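Local coordinates for protein streptokinase domain B (Streptococcus dysgalactiae subsp. equisimilis, PDB 1QQR) that forms the B domain of streptokinase, a non-proteolytic bacterial activator of plasminogen, and so of fibrinolysis, at residues Y12-F25 against A53-Y67. Sequence-based numbering, arbitrary orientation.
Sequences YTVQFTPLNPDDDF and AQSILNKNHPGYTIY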
ATOM      1  N   TYR A  12      -1.112   3.689  -2.983  1.00 36.90           N
ATOM      2  CA  TYR A  12      -0.750   3.267  -1.643  1.00 34.11           C
ATOM      3  C   TYR A  12      -1.766   3.650  -0.597  1.00 32.25           C
ATOM      4  O   TYR A  12      -2.316   4.747  -0.615  1.00 34.53           O
ATOM      5  CB  TYR A  12       0.598   3.901  -1.298  1.00 31.23           C
ATOM      6  CG  TYR A  12       1.176   3.497   0.028  1.00 31.34           C
ATOM      7  CD1 TYR A  12       1.755   2.255   0.203  1.00 28.25           C
ATOM      8  CD2 TYR A  12       1.158   4.378   1.109  1.00 36.69           C
ATOM      9  CE1 TYR A  12       2.309   1.891   1.425  1.00 33.02           C
ATOM     10  CE2 TYR A  12       1.711   4.030   2.348  1.00 38.59           C
ATOM     11  CZ  TYR A  12       2.291   2.785   2.500  1.00 43.17           C
ATOM     12  OH  TYR A  12       2.903   2.454   3.698  1.00 37.45           O
ATOM     13  N   THR A  13      -2.049   2.721   0.293  1.00 27.26           N
ATOM     14  CA  THR A  13      -2.931   3.010   1.404  1.00 33.96           C
ATOM     15  C   THR A  13      -2.333   2.352   2.662  1.00 35.94           C
ATOM     16  O   THR A  13      -1.797   1.233   2.618  1.00 34.73           O
ATOM     17  CB  THR A  13      -4.369   2.540   1.164  1.00 29.21           C
ATOM     18  OG1 THR A  13      -5.177   3.015   2.242  1.00 31.30           O
ATOM     19  CG2 THR A  13      -4.472   1.046   1.113  1.00 27.92           C
ATOM     20  N   VAL A  14      -2.391   3.076   3.766  1.00 30.52           N
ATOM     21  CA  VAL A  14      -1.835   2.607   5.020  1.00 30.22           C
ATOM     22  C   VAL A  14      -2.774   2.873   6.190  1.00 33.02           C
ATOM     23  O   VAL A  14      -3.417   3.919   6.267  1.00 31.63           O
ATOM     24  CB  VAL A  14      -0.463   3.294   5.307  1.00 30.76           C
ATOM     25  CG1 VAL A  14      -0.637   4.784   5.418  1.00 24.44           C
ATOM     26  CG2 VAL A  14       0.154   2.739   6.578  1.00 34.85           C
ATOM     27  N   GLN A  15      -2.848   1.894   7.085  1.00 33.08           N
ATOM     28  CA  GLN A  15      -3.658   1.976   8.290  1.00 32.18           C
ATOM     29  C   GLN A  15      -2.666   1.978   9.479  1.00 31.63           C
ATOM     30  O   GLN A  15      -1.673   1.236   9.476  1.00 25.85           O
ATOM     31  CB  GLN A  15      -4.609   0.770   8.351  1.00 29.74           C
ATOM     32  CG  GLN A  15      -5.129   0.448   9.756  1.00 59.83           C
ATOM     33  CD  GLN A  15      -6.091  -0.749   9.794  1.00 69.07           C
ATOM     34  OE1 GLN A  15      -5.787  -1.840   9.278  1.00 74.62           O
ATOM     35  NE2 GLN A  15      -7.252  -0.549  10.418  1.00 68.24           N
ATOM     36  N   PHE A  16      -2.926   2.807  10.487  1.00 30.19           N
ATOM     37  CA  PHE A  16      -2.029   2.893  11.638  1.00 29.24           C
ATOM     38  C   PHE A  16      -2.713   2.456  12.913  1.00 34.05           C
ATOM     39  O   PHE A  16      -3.799   2.941  13.219  1.00 40.67           O
ATOM     40  CB  PHE A  16      -1.542   4.331  11.826  1.00 29.71           C
ATOM     41  CG  PHE A  16      -0.702   4.852  10.689  1.00 35.74           C
ATOM     42  CD1 PHE A  16      -1.169   5.870   9.873  1.00 28.09           C
ATOM     43  CD2 PHE A  16       0.579   4.356  10.465  1.00 33.06           C
ATOM     44  CE1 PHE A  16      -0.367   6.395   8.845  1.00 33.66           C
ATOM     45  CE2 PHE A  16       1.387   4.871   9.446  1.00 29.62           C
ATOM     46  CZ  PHE A  16       0.912   5.894   8.634  1.00 32.66           C
ATOM     47  N   THR A  17      -2.089   1.549  13.663  1.00 36.93           N
ATOM     48  CA  THR A  17      -2.665   1.098  14.930  1.00 40.40           C
ATOM     49  C   THR A  17      -1.741   1.402  16.110  1.00 38.38           C
ATOM     50  O   THR A  17      -0.657   0.846  16.221  1.00 41.01           O
ATOM     51  CB  THR A  17      -2.973  -0.405  14.909  1.00 45.21           C
ATOM     52  OG1 THR A  17      -3.818  -0.695  13.794  1.00 47.06           O
ATOM     53  CG2 THR A  17      -3.708  -0.817  16.192  1.00 37.02           C
ATOM     54  N   PRO A  18      -2.170   2.300  17.007  1.00 42.89           N
ATOM     55  CA  PRO A  18      -1.408   2.708  18.195  1.00 41.16           C
ATOM     56  C   PRO A  18      -1.338   1.596  19.228  1.00 46.05           C
ATOM     57  O   PRO A  18      -2.335   0.930  19.463  1.00 46.52           O
ATOM     58  CB  PRO A  18      -2.189   3.916  18.691  1.00 39.94           C
ATOM     59  CG  PRO A  18      -3.583   3.550  18.364  1.00 39.60           C
ATOM     60  CD  PRO A  18      -3.466   3.005  16.953  1.00 39.99           C
ATOM     61  N   LEU A  19      -0.166   1.385  19.828  1.00 49.80           N
ATOM     62  CA  LEU A  19      -0.003   0.331  20.823  1.00 53.97           C
ATOM     63  C   LEU A  19      -0.989   0.462  21.981  1.00 61.28           C
ATOM     64  O   LEU A  19      -1.520  -0.542  22.447  1.00 65.38           O
ATOM     65  CB  LEU A  19       1.441   0.265  21.316  1.00 55.86           C
ATOM     66  CG  LEU A  19       2.409  -0.525  20.404  1.00 53.89           C
ATOM     67  CD1 LEU A  19       1.651  -1.632  19.669  1.00 49.49           C
ATOM     68  CD2 LEU A  19       3.041   0.386  19.388  1.00 51.73           C
ATOM     69  N   ASN A  20      -1.235   1.678  22.458  1.00 65.38           N
ATOM     70  CA  ASN A  20      -2.265   1.867  23.476  1.00 72.38           C
ATOM     71  C   ASN A  20      -3.227   2.941  22.928  1.00 74.20           C
ATOM     72  O   ASN A  20      -2.795   3.905  22.287  1.00 73.41           O
ATOM     73  CB  ASN A  20      -1.678   2.210  24.865  1.00 75.08           C
ATOM     74  CG  ASN A  20      -0.718   3.378  24.848  1.00 81.18           C
ATOM     75  OD1 ASN A  20      -1.111   4.520  24.602  1.00 86.29           O
ATOM     76  ND2 ASN A  20       0.556   3.100  25.133  1.00 77.23           N
ATOM     77  N   PRO A  21      -4.547   2.773  23.164  1.00 77.30           N
ATOM     78  CA  PRO A  21      -5.645   3.651  22.721  1.00 76.56           C
ATOM     79  C   PRO A  21      -5.412   5.145  22.511  1.00 76.32           C
ATOM     80  O   PRO A  21      -4.614   5.772  23.202  1.00 79.10           O
ATOM     81  CB  PRO A  21      -6.748   3.384  23.753  1.00 71.75           C
ATOM     82  CG  PRO A  21      -5.996   2.901  24.952  1.00 73.54           C
ATOM     83  CD  PRO A  21      -4.995   1.975  24.320  1.00 78.03           C
ATOM     84  N   ASP A  22      -6.126   5.692  21.531  1.00 76.95           N
ATOM     85  CA  ASP A  22      -6.091   7.111  21.183  1.00 78.80           C
ATOM     86  C   ASP A  22      -7.217   7.369  20.180  1.00 82.38           C
ATOM     87  O   ASP A  22      -7.276   6.739  19.124  1.00 81.79           O
ATOM     88  CB  ASP A  22      -4.748   7.503  20.560  1.00 79.85           C
ATOM     89  CG  ASP A  22      -4.694   8.982  20.168  1.00 83.49           C
ATOM     90  OD1 ASP A  22      -5.647   9.477  19.523  1.00 82.77           O
ATOM     91  OD2 ASP A  22      -3.694   9.655  20.495  1.00 81.82           O
ATOM     92  N   ASP A  23      -8.106   8.297  20.514  1.00 87.31           N
ATOM     93  CA  ASP A  23      -9.242   8.625  19.658  1.00 90.84           C
ATOM     94  C   ASP A  23      -8.897   9.136  18.268  1.00 90.62           C
ATOM     95  O   ASP A  23      -9.522   8.729  17.290  1.00 93.25           O
ATOM     96  CB  ASP A  23     -10.148   9.649  20.345  1.00 96.30           C
ATOM     97  CG  ASP A  23     -10.849   9.080  21.558  1.00100.00           C
ATOM     98  OD1 ASP A  23     -11.367   7.942  21.461  1.00100.00           O
ATOM     99  OD2 ASP A  23     -10.887   9.770  22.603  1.00100.00           O
ATOM    100  N   ASP A  24      -7.916  10.031  18.178  1.00 86.91           N
ATOM    101  CA  ASP A  24      -7.520  10.594  16.887  1.00 83.20           C
ATOM    102  C   ASP A  24      -7.471   9.542  15.786  1.00 78.59           C
ATOM    103  O   ASP A  24      -7.649   9.859  14.604  1.00 74.79           O
ATOM    104  CB  ASP A  24      -6.164  11.290  17.009  1.00 88.43           C
ATOM    105  CG  ASP A  24      -6.190  12.442  17.998  1.00 91.74           C
ATOM    106  OD1 ASP A  24      -7.019  13.365  17.812  1.00 84.83           O
ATOM    107  OD2 ASP A  24      -5.383  12.421  18.957  1.00 93.74           O
ATOM    108  N   PHE A  25      -7.229   8.292  16.177  1.00 73.52           N
ATOM    109  CA  PHE A  25      -7.182   7.197  15.219  1.00 65.13           C
ATOM    110  C   PHE A  25      -8.585   6.622  15.035  1.00 67.35           C
ATOM    111  O   PHE A  25      -8.915   5.549  15.542  1.00 71.30           O
ATOM    112  CB  PHE A  25      -6.198   6.111  15.675  1.00 53.51           C
ATOM    113  CG  PHE A  25      -4.756   6.538  15.601  1.00 52.39           C
ATOM    114  CD1 PHE A  25      -4.173   7.263  16.635  1.00 56.30           C
ATOM    115  CD2 PHE A  25      -3.993   6.263  14.471  1.00 57.35           C
ATOM    116  CE1 PHE A  25      -2.860   7.714  16.538  1.00 53.94           C
ATOM    117  CE2 PHE A  25      -2.681   6.711  14.366  1.00 54.78           C
ATOM    118  CZ  PHE A  25      -2.114   7.435  15.399  1.00 56.59           C
ATOM    119  N   ALA A  53       5.212   5.692   4.619  1.00 30.00           N
ATOM    120  CA  ALA A  53       4.311   5.595   5.752  1.00 27.76           C
ATOM    121  C   ALA A  53       4.707   6.596   6.860  1.00 30.25           C
ATOM    122  O   ALA A  53       3.855   7.286   7.413  1.00 32.40           O
ATOM    123  CB  ALA A  53       4.303   4.150   6.293  1.00 20.02           C
ATOM    124  N   GLN A  54       5.997   6.688   7.163  1.00 31.08           N
ATOM    125  CA  GLN A  54       6.459   7.596   8.202  1.00 29.80           C
ATOM    126  C   GLN A  54       6.065   9.022   7.832  1.00 39.23           C
ATOM    127  O   GLN A  54       5.585   9.772   8.673  1.00 39.26           O
ATOM    128  CB  GLN A  54       7.985   7.473   8.389  1.00 35.59           C
ATOM    129  CG  GLN A  54       8.604   8.321   9.535  1.00 34.47           C
ATOM    130  CD  GLN A  54       7.955   8.059  10.918  1.00 51.36           C
ATOM    131  OE1 GLN A  54       8.030   6.948  11.460  1.00 41.73           O
ATOM    132  NE2 GLN A  54       7.316   9.093  11.484  1.00 40.09           N
ATOM    133  N   SER A  55       6.221   9.402   6.569  1.00 38.47           N
ATOM    134  CA  SER A  55       5.870  10.767   6.207  1.00 36.22           C
ATOM    135  C   SER A  55       4.359  10.987   6.309  1.00 39.52           C
ATOM    136  O   SER A  55       3.905  12.043   6.766  1.00 38.66           O
ATOM    137  CB  SER A  55       6.412  11.126   4.811  1.00 38.91           C
ATOM    138  OG  SER A  55       5.490  10.869   3.765  1.00 45.95           O
ATOM    139  N   ILE A  56       3.566   9.998   5.914  1.00 38.99           N
ATOM    140  CA  ILE A  56       2.121  10.152   6.023  1.00 37.56           C
ATOM    141  C   ILE A  56       1.741  10.240   7.503  1.00 40.84           C
ATOM    142  O   ILE A  56       0.892  11.049   7.886  1.00 38.53           O
ATOM    143  CB  ILE A  56       1.400   8.981   5.376  1.00 40.90           C
ATOM    144  CG1 ILE A  56       1.509   9.117   3.855  1.00 39.35           C
ATOM    145  CG2 ILE A  56      -0.038   8.922   5.856  1.00 37.81           C
ATOM    146  CD1 ILE A  56       0.907   7.990   3.088  1.00 38.19           C
ATOM    147  N   LEU A  57       2.391   9.410   8.325  1.00 38.25           N
ATOM    148  CA  LEU A  57       2.160   9.389   9.766  1.00 39.91           C
ATOM    149  C   LEU A  57       2.487  10.763  10.367  1.00 39.27           C
ATOM    150  O   LEU A  57       1.762  11.255  11.221  1.00 39.70           O
ATOM    151  CB  LEU A  57       3.031   8.316  10.449  1.00 34.59           C
ATOM    152  CG  LEU A  57       2.832   8.230  11.972  1.00 39.12           C
ATOM    153  CD1 LEU A  57       1.367   7.845  12.268  1.00 32.85           C
ATOM    154  CD2 LEU A  57       3.783   7.203  12.586  1.00 32.30           C
ATOM    155  N   ASN A  58       3.573  11.379   9.917  1.00 40.30           N
ATOM    156  CA  ASN A  58       3.948  12.696  10.420  1.00 49.84           C
ATOM    157  C   ASN A  58       2.847  13.710  10.160  1.00 51.08           C
ATOM    158  O   ASN A  58       2.441  14.424  11.071  1.00 57.24           O
ATOM    159  CB  ASN A  58       5.250  13.184   9.772  1.00 52.59           C
ATOM    160  CG  ASN A  58       6.481  12.454  10.300  1.00 62.22           C
ATOM    161  OD1 ASN A  58       7.576  12.566   9.732  1.00 68.00           O
ATOM    162  ND2 ASN A  58       6.310  11.708  11.394  1.00 60.16           N
ATOM    163  N   LYS A  59       2.346  13.767   8.927  1.00 51.29           N
ATOM    164  CA  LYS A  59       1.300  14.730   8.602  1.00 53.54           C
ATOM    165  C   LYS A  59       0.013  14.510   9.379  1.00 54.07           C
ATOM    166  O   LYS A  59      -0.483  15.430  10.014  1.00 59.26           O
ATOM    167  CB  LYS A  59       0.967  14.708   7.113  1.00 56.79           C
ATOM    168  CG  LYS A  59       2.131  15.003   6.192  1.00 73.89           C
ATOM    169  CD  LYS A  59       1.677  14.947   4.722  1.00 82.38           C
ATOM    170  CE  LYS A  59       2.833  15.155   3.743  1.00 83.50           C
ATOM    171  NZ  LYS A  59       2.373  15.106   2.319  1.00 84.04           N
ATOM    172  N   ASN A  60      -0.529  13.299   9.342  1.00 53.40           N
ATOM    173  CA  ASN A  60      -1.788  13.027  10.033  1.00 53.71           C
ATOM    174  C   ASN A  60      -1.706  12.822  11.530  1.00 56.76           C
ATOM    175  O   ASN A  60      -2.668  13.091  12.234  1.00 60.01           O
ATOM    176  CB  ASN A  60      -2.480  11.804   9.438  1.00 55.14           C
ATOM    177  CG  ASN A  60      -2.743  11.946   7.960  1.00 52.74           C
ATOM    178  OD1 ASN A  60      -3.016  13.039   7.464  1.00 48.29           O
ATOM    179  ND2 ASN A  60      -2.686  10.834   7.249  1.00 53.53           N
ATOM    180  N   HIS A  61      -0.572  12.340  12.027  1.00 54.74           N
ATOM    181  CA  HIS A  61      -0.457  12.088  13.455  1.00 49.42           C
ATOM    182  C   HIS A  61       0.874  12.503  14.046  1.00 49.64           C
ATOM    183  O   HIS A  61       1.699  11.660  14.424  1.00 46.09           O
ATOM    184  CB  HIS A  61      -0.714  10.615  13.730  1.00 49.65           C
ATOM    185  CG  HIS A  61      -2.053  10.147  13.258  1.00 55.08           C
ATOM    186  ND1 HIS A  61      -2.219   9.388  12.120  1.00 60.93           N
ATOM    187  CD2 HIS A  61      -3.291  10.329  13.772  1.00 53.50           C
ATOM    188  CE1 HIS A  61      -3.502   9.118  11.956  1.00 59.48           C
ATOM    189  NE2 HIS A  61      -4.173   9.678  12.946  1.00 58.83           N
ATOM    190  N   PRO A  62       1.095  13.823  14.146  1.00 50.54           N
ATOM    191  CA  PRO A  62       2.336  14.373  14.699  1.00 46.39           C
ATOM    192  C   PRO A  62       2.507  13.850  16.137  1.00 47.19           C
ATOM    193  O   PRO A  62       1.540  13.748  16.898  1.00 46.50           O
ATOM    194  CB  PRO A  62       2.101  15.880  14.612  1.00 46.06           C
ATOM    195  CG  PRO A  62       0.624  15.988  14.859  1.00 46.66           C
ATOM    196  CD  PRO A  62       0.066  14.874  14.003  1.00 49.65           C
ATOM    197  N   GLY A  63       3.728  13.489  16.495  1.00 47.96           N
ATOM    198  CA  GLY A  63       3.953  12.946  17.822  1.00 54.34           C
ATOM    199  C   GLY A  63       4.053  11.423  17.853  1.00 54.69           C
ATOM    200  O   GLY A  63       4.503  10.858  18.855  1.00 54.50           O
ATOM    201  N   TYR A  64       3.630  10.753  16.778  1.00 48.85           N
ATOM    202  CA  TYR A  64       3.706   9.295  16.713  1.00 44.90           C
ATOM    203  C   TYR A  64       4.814   8.871  15.771  1.00 41.74           C
ATOM    204  O   TYR A  64       5.249   9.652  14.937  1.00 43.97           O
ATOM    205  CB  TYR A  64       2.392   8.692  16.215  1.00 44.32           C
ATOM    206  CG  TYR A  64       1.297   8.603  17.248  1.00 45.76           C
ATOM    207  CD1 TYR A  64       0.548   9.720  17.604  1.00 42.39           C
ATOM    208  CD2 TYR A  64       1.013   7.396  17.879  1.00 48.77           C
ATOM    209  CE1 TYR A  64      -0.458   9.637  18.564  1.00 43.36           C
ATOM    210  CE2 TYR A  64       0.011   7.301  18.847  1.00 42.71           C
ATOM    211  CZ  TYR A  64      -0.720   8.422  19.180  1.00 47.30           C
ATOM    212  OH  TYR A  64      -1.724   8.323  20.118  1.00 50.35           O
ATOM    213  N   THR A  65       5.266   7.629  15.910  1.00 42.56           N
ATOM    214  CA  THR A  65       6.309   7.079  15.049  1.00 37.51           C
ATOM    215  C   THR A  65       5.977   5.626  14.740  1.00 36.00           C
ATOM    216  O   THR A  65       5.233   4.994  15.482  1.00 39.70           O
ATOM    217  CB  THR A  65       7.706   7.101  15.721  1.00 37.48           C
ATOM    218  OG1 THR A  65       8.639   6.359  14.909  1.00 52.30           O
ATOM    219  CG2 THR A  65       7.657   6.461  17.085  1.00 38.97           C
ATOM    220  N   ILE A  66       6.527   5.112  13.642  1.00 33.02           N
ATOM    221  CA  ILE A  66       6.317   3.731  13.249  1.00 33.83           C
ATOM    222  C   ILE A  66       6.996   2.895  14.312  1.00 35.91           C
ATOM    223  O   ILE A  66       8.120   3.178  14.708  1.00 39.12           O
ATOM    224  CB  ILE A  66       7.029   3.361  11.927  1.00 34.26           C
ATOM    225  CG1 ILE A  66       6.507   4.198  10.768  1.00 43.56           C
ATOM    226  CG2 ILE A  66       6.858   1.871  11.655  1.00 27.55           C
ATOM    227  CD1 ILE A  66       5.112   3.919  10.398  1.00 47.47           C
ATOM    228  N   TYR A  67       6.316   1.858  14.770  1.00 36.91           N
ATOM    229  CA  TYR A  67       6.898   0.981  15.752  1.00 30.51           C
ATOM    230  C   TYR A  67       7.262  -0.235  14.934  1.00 35.80           C
ATOM    231  O   TYR A  67       8.418  -0.619  14.877  1.00 39.32           O
ATOM    232  CB  TYR A  67       5.907   0.611  16.867  1.00 33.38           C
ATOM    233  CG  TYR A  67       6.536  -0.401  17.785  1.00 43.46           C
ATOM    234  CD1 TYR A  67       7.736  -0.110  18.438  1.00 41.73           C
ATOM    235  CD2 TYR A  67       6.030  -1.692  17.884  1.00 44.51           C
ATOM    236  CE1 TYR A  67       8.422  -1.085  19.150  1.00 52.93           C
ATOM    237  CE2 TYR A  67       6.709  -2.679  18.594  1.00 53.42           C
ATOM    238  CZ  TYR A  67       7.909  -2.371  19.220  1.00 54.94           C
ATOM    239  OH  TYR A  67       8.617  -3.347  19.887  1.00 59.44           O
TER
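Phe16 and Leu57 join strand 12-18 to helix 53-60 in the beta-grasp fold of this domain, where the helix packs across a mixed sheet. From CA to CB, Phe16 points toward the helix. With chi1 at -64°, CG lies beside the backbone N, a rotation that lays one ring face against Leu57 CD1. That methyl sits 3.8 Å from the centroid of the Phe16 ring, nearly on the normal, a CH-pi contact over the ring centre with all six carbons about equally far. Val14 CG2 lies over the opposite face, toward the rim. Farther out, Phe16 CE1 meets Ile56 CG2 at 3.9 Å in the ring plane, and Phe16 CE2 meets Ile66 CD1 at 4.0 Å. At the tip, Phe16 CZ edges up to Ala53 O at 3.5 Å, a carbonyl that already accepts the hydrogen bond from Leu57 N within the helix. Tyr12 continues the packing, its OH against Ala53 CB and hydrogen-bonded to Glu122 on strand 111-128.

Beyond the strand the chain turns back, and Phe25 joins an aromatic cluster. One face stacks on the His61 ring (centroids 3.9 Å apart, planes at 14°), just past the helix end; Pro18 CD lies over the other. The edge of Phe25 meets the face of Tyr64 in a T-shaped contact at 71°, Phe25 CE1 being 3.5 Å from Tyr64 CZ. Tyr64 OH is modelled donating to Asp22 OD2 at 2.4 Å, a doubtful value, as Asp22 is poorly ordered.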